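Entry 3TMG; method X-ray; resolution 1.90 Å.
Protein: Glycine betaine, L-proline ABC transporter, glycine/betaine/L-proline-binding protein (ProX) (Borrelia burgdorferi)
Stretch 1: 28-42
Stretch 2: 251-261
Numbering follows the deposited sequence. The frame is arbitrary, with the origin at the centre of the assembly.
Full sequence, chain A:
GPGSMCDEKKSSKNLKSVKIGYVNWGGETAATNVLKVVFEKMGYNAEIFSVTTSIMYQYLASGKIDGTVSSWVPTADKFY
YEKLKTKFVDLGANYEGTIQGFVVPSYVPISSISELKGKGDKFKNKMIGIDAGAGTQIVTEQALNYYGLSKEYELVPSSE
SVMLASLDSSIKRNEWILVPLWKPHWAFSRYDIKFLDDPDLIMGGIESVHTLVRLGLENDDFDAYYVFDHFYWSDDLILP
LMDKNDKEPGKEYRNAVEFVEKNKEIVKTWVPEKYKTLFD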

# COMPACT_ATOMS: atom_id res chain seq x y z
N GLU A 28 2.48 1.26 -3.35
CA GLU A 28 1.87 0.48 -4.43
C GLU A 28 2.10 1.10 -5.82
O GLU A 28 2.28 0.39 -6.79
CB GLU A 28 0.36 0.29 -4.16
CG GLU A 28 0.19 -0.80 -3.07
CD GLU A 28 0.85 -0.51 -1.70
OE1 GLU A 28 0.65 0.64 -1.15
OE2 GLU A 28 1.50 -1.47 -1.09
N THR A 29 2.04 2.42 -5.90
CA THR A 29 2.44 3.11 -7.13
C THR A 29 3.95 2.87 -7.45
O THR A 29 4.29 2.64 -8.61
CB THR A 29 2.19 4.60 -6.98
OG1 THR A 29 0.79 4.81 -6.68
CG2 THR A 29 2.61 5.40 -8.23
N ALA A 30 4.84 2.96 -6.46
CA ALA A 30 6.28 2.59 -6.68
C ALA A 30 6.47 1.18 -7.22
O ALA A 30 7.12 0.97 -8.26
CB ALA A 30 7.12 2.77 -5.42
N ALA A 31 5.90 0.20 -6.52
CA ALA A 31 5.97 -1.21 -7.00
C ALA A 31 5.39 -1.44 -8.37
O ALA A 31 5.96 -2.19 -9.19
CB ALA A 31 5.27 -2.15 -6.01
N THR A 32 4.24 -0.81 -8.65
CA THR A 32 3.54 -1.04 -9.91
C THR A 32 4.31 -0.45 -11.11
O THR A 32 4.44 -1.09 -12.17
CB THR A 32 2.06 -0.55 -9.82
OG1 THR A 32 1.45 -1.29 -8.73
CG2 THR A 32 1.31 -0.91 -11.09
N ASN A 33 4.85 0.77 -10.93
CA ASN A 33 5.74 1.37 -11.93
C ASN A 33 7.05 0.61 -12.13
O ASN A 33 7.51 0.45 -13.27
CB ASN A 33 5.99 2.86 -11.63
CG ASN A 33 4.88 3.76 -12.16
OD1 ASN A 33 4.96 4.20 -13.29
ND2 ASN A 33 3.86 4.07 -11.32
N VAL A 34 7.63 0.10 -11.05
CA VAL A 34 8.81 -0.80 -11.20
C VAL A 34 8.46 -2.02 -12.07
O VAL A 34 9.17 -2.29 -13.03
CB VAL A 34 9.37 -1.27 -9.85
CG1 VAL A 34 10.39 -2.44 -10.04
CG2 VAL A 34 10.05 -0.11 -9.15
N LEU A 35 7.37 -2.72 -11.75
CA LEU A 35 6.97 -3.87 -12.57
C LEU A 35 6.61 -3.50 -14.01
O LEU A 35 6.91 -4.24 -14.97
CB LEU A 35 5.89 -4.70 -11.89
CG LEU A 35 6.39 -5.59 -10.74
CD1 LEU A 35 5.28 -6.55 -10.30
CD2 LEU A 35 7.64 -6.43 -11.05
N LYS A 36 6.01 -2.32 -14.18
CA LYS A 36 5.77 -1.85 -15.53
C LYS A 36 7.10 -1.79 -16.34
O LYS A 36 7.16 -2.24 -17.49
CB LYS A 36 5.12 -0.47 -15.48
CG LYS A 36 4.77 0.04 -16.87
CD LYS A 36 4.03 1.36 -16.70
CE LYS A 36 4.45 2.27 -17.80
NZ LYS A 36 3.28 2.51 -18.66
N VAL A 37 8.13 -1.21 -15.75
CA VAL A 37 9.46 -1.09 -16.38
C VAL A 37 10.07 -2.48 -16.67
O VAL A 37 10.57 -2.73 -17.76
CB VAL A 37 10.40 -0.22 -15.51
CG1 VAL A 37 11.82 -0.25 -16.06
CG2 VAL A 37 9.87 1.22 -15.50
N VAL A 38 9.99 -3.38 -15.70
CA VAL A 38 10.45 -4.76 -15.87
C VAL A 38 9.76 -5.45 -17.08
O VAL A 38 10.46 -5.98 -17.98
CB VAL A 38 10.23 -5.56 -14.58
CG1 VAL A 38 10.55 -7.02 -14.81
CG2 VAL A 38 11.08 -4.96 -13.46
N PHE A 39 8.41 -5.40 -17.13
CA PHE A 39 7.68 -5.99 -18.26
C PHE A 39 8.01 -5.32 -19.61
O PHE A 39 8.13 -6.00 -20.64
CB PHE A 39 6.18 -6.00 -18.01
CG PHE A 39 5.72 -7.08 -17.10
CD1 PHE A 39 5.97 -8.42 -17.39
CD2 PHE A 39 4.98 -6.79 -15.96
CE1 PHE A 39 5.52 -9.43 -16.54
CE2 PHE A 39 4.53 -7.78 -15.12
CZ PHE A 39 4.80 -9.12 -15.40
N GLU A 40 8.16 -4.00 -19.62
CA GLU A 40 8.60 -3.31 -20.83
C GLU A 40 9.94 -3.82 -21.34
O GLU A 40 10.09 -4.04 -22.56
CB GLU A 40 8.67 -1.80 -20.65
CG GLU A 40 7.30 -1.15 -20.52
CD GLU A 40 7.36 0.33 -20.15
OE1 GLU A 40 8.42 0.85 -19.75
OE2 GLU A 40 6.31 0.99 -20.27
N LYS A 41 10.90 -4.00 -20.43
CA LYS A 41 12.22 -4.49 -20.84
C LYS A 41 12.17 -5.91 -21.37
O LYS A 41 13.00 -6.28 -22.22
CB LYS A 41 13.24 -4.33 -19.74
CG LYS A 41 13.74 -2.90 -19.65
CD LYS A 41 14.42 -2.65 -18.33
CE LYS A 41 15.85 -3.19 -18.37
NZ LYS A 41 16.49 -2.84 -19.67
N MET A 42 11.20 -6.69 -20.88
CA MET A 42 10.87 -8.01 -21.43
C MET A 42 10.06 -7.97 -22.75
O MET A 42 9.76 -9.04 -23.31
CB MET A 42 10.12 -8.88 -20.41
CG MET A 42 10.91 -9.20 -19.16
SD MET A 42 9.96 -9.88 -17.79
CE MET A 42 9.13 -11.30 -18.55
N LYS A 251 7.11 12.00 -11.10
CA LYS A 251 8.30 11.37 -11.74
C LYS A 251 8.35 9.85 -11.44
O LYS A 251 9.40 9.23 -11.61
CB LYS A 251 9.61 11.99 -11.27
CG LYS A 251 9.83 13.51 -11.48
CD LYS A 251 9.41 14.01 -12.85
CE LYS A 251 9.80 15.48 -12.96
NZ LYS A 251 9.23 16.13 -14.17
N GLU A 252 7.23 9.26 -11.04
CA GLU A 252 7.25 7.84 -10.57
C GLU A 252 7.70 6.88 -11.66
O GLU A 252 8.39 5.92 -11.41
CB GLU A 252 5.88 7.40 -10.06
CG GLU A 252 5.36 8.24 -8.90
CD GLU A 252 4.45 9.40 -9.35
OE1 GLU A 252 4.68 10.06 -10.37
OE2 GLU A 252 3.46 9.64 -8.63
N TYR A 253 7.31 7.15 -12.90
CA TYR A 253 7.76 6.22 -13.96
C TYR A 253 9.27 6.37 -14.26
O TYR A 253 10.01 5.39 -14.35
CB TYR A 253 6.95 6.44 -15.23
CG TYR A 253 7.50 5.62 -16.38
CD1 TYR A 253 7.20 4.25 -16.48
CD2 TYR A 253 8.33 6.21 -17.35
CE1 TYR A 253 7.72 3.48 -17.51
CE2 TYR A 253 8.83 5.45 -18.40
CZ TYR A 253 8.51 4.08 -18.48
OH TYR A 253 9.00 3.32 -19.53
N ARG A 254 9.73 7.60 -14.46
CA ARG A 254 11.15 7.87 -14.64
C ARG A 254 11.97 7.29 -13.48
O ARG A 254 13.04 6.70 -13.70
CB ARG A 254 11.41 9.38 -14.78
CG ARG A 254 12.86 9.73 -15.07
CD ARG A 254 13.18 11.16 -14.60
NE ARG A 254 13.15 11.28 -13.12
CZ ARG A 254 13.17 12.44 -12.46
NH1 ARG A 254 13.15 13.59 -13.13
NH2 ARG A 254 13.17 12.45 -11.15
N ASN A 255 11.50 7.48 -12.24
CA ASN A 255 12.23 6.96 -11.07
C ASN A 255 12.21 5.44 -11.00
O ASN A 255 13.20 4.83 -10.56
CB ASN A 255 11.69 7.56 -9.76
CG ASN A 255 12.00 9.03 -9.66
OD1 ASN A 255 12.84 9.55 -10.41
ND2 ASN A 255 11.28 9.73 -8.79
N ALA A 256 11.15 4.82 -11.52
CA ALA A 256 11.14 3.35 -11.68
C ALA A 256 12.17 2.88 -12.73
O ALA A 256 12.82 1.83 -12.55
CB ALA A 256 9.73 2.85 -12.03
N VAL A 257 12.27 3.60 -13.85
CA VAL A 257 13.28 3.28 -14.84
C VAL A 257 14.67 3.30 -14.18
O VAL A 257 15.44 2.34 -14.32
CB VAL A 257 13.21 4.23 -16.06
CG1 VAL A 257 14.43 4.03 -16.97
CG2 VAL A 257 11.91 4.00 -16.82
N GLU A 258 14.99 4.38 -13.46
CA GLU A 258 16.26 4.49 -12.71
C GLU A 258 16.43 3.34 -11.68
O GLU A 258 17.51 2.75 -11.60
CB GLU A 258 16.41 5.84 -11.98
CG GLU A 258 16.35 7.05 -12.89
CD GLU A 258 16.49 8.37 -12.13
OE1 GLU A 258 17.25 8.39 -11.13
OE2 GLU A 258 15.84 9.37 -12.53
N PHE A 259 15.38 3.04 -10.93
CA PHE A 259 15.43 1.93 -9.94
C PHE A 259 15.86 0.60 -10.59
O PHE A 259 16.74 -0.11 -10.07
CB PHE A 259 14.07 1.75 -9.26
CG PHE A 259 14.03 0.61 -8.31
CD1 PHE A 259 13.76 -0.67 -8.75
CD2 PHE A 259 14.23 0.82 -6.95
CE1 PHE A 259 13.76 -1.76 -7.86
CE2 PHE A 259 14.19 -0.25 -6.05
CZ PHE A 259 13.96 -1.55 -6.50
N VAL A 260 15.26 0.29 -11.72
CA VAL A 260 15.54 -0.96 -12.44
C VAL A 260 17.00 -1.02 -12.96
O VAL A 260 17.66 -2.06 -12.86
CB VAL A 260 14.49 -1.20 -13.56
CG1 VAL A 260 14.93 -2.32 -14.52
CG2 VAL A 260 13.14 -1.55 -12.93
N GLU A 261 17.50 0.12 -13.46
CA GLU A 261 18.91 0.27 -13.87
C GLU A 261 19.87 0.11 -12.69
O GLU A 261 20.91 -0.56 -12.84
CB GLU A 261 19.12 1.61 -14.60

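The contact is a predominantly apolar packing of two helices, 28-41 and 252-261, that cross at -63° with knob-into-hole interlocking and a single hydrogen bond near the C-terminal end of the first helix. The axes approach to 8.3 Å, and the tightest backbone register falls at Val34 and Ala256, whose CA atoms lie 4.8 Å apart. At this point the Ala256 methyl packs against the opposing main chain: Ala256 CB rests 3.5 Å from Asn33 C and 3.6 Å from Val34 N.

Around this point the valines interdigitate. Val37 enters a hole formed by Tyr253, Ala256, Val257 and Val260: Val37 CG1 lies 3.6 Å from Val260 CG2, and Val37 CG2 is 3.7 Å from both Val257 CG2 and Tyr253 CE1. Val260 reciprocates, sitting among Val34, Val37, Val38 and Lys41, where the aliphatic part of the lysine contributes through CD, 3.9 Å from Val260 CG1. Phe259 extends the apolar surface, with its CD1 3.8 Å from Val34 CG2.

Tyr253 is the third knob. Its CA-to-CB bond points sideways, but the t rotamer (chi1 173°) brings the ring across Asn33, Lys36, Val37 and Glu40, and Tyr253 OH donates a short hydrogen bond of 2.5 Å to Glu40 OE1. The other carboxylate oxygen, Glu40 OE2, forms a long salt bridge at 3.8 Å with Lys36 NZ, while Lys36 CE packs 3.5 Å from Tyr253 CE1. Asn33, although polar, makes no hydrogen bond across the contact; its ND2 instead donates to Thr29 O at 3.1 Å within its own helix, and its OD1 lies 3.5 Å from Tyr253 CA.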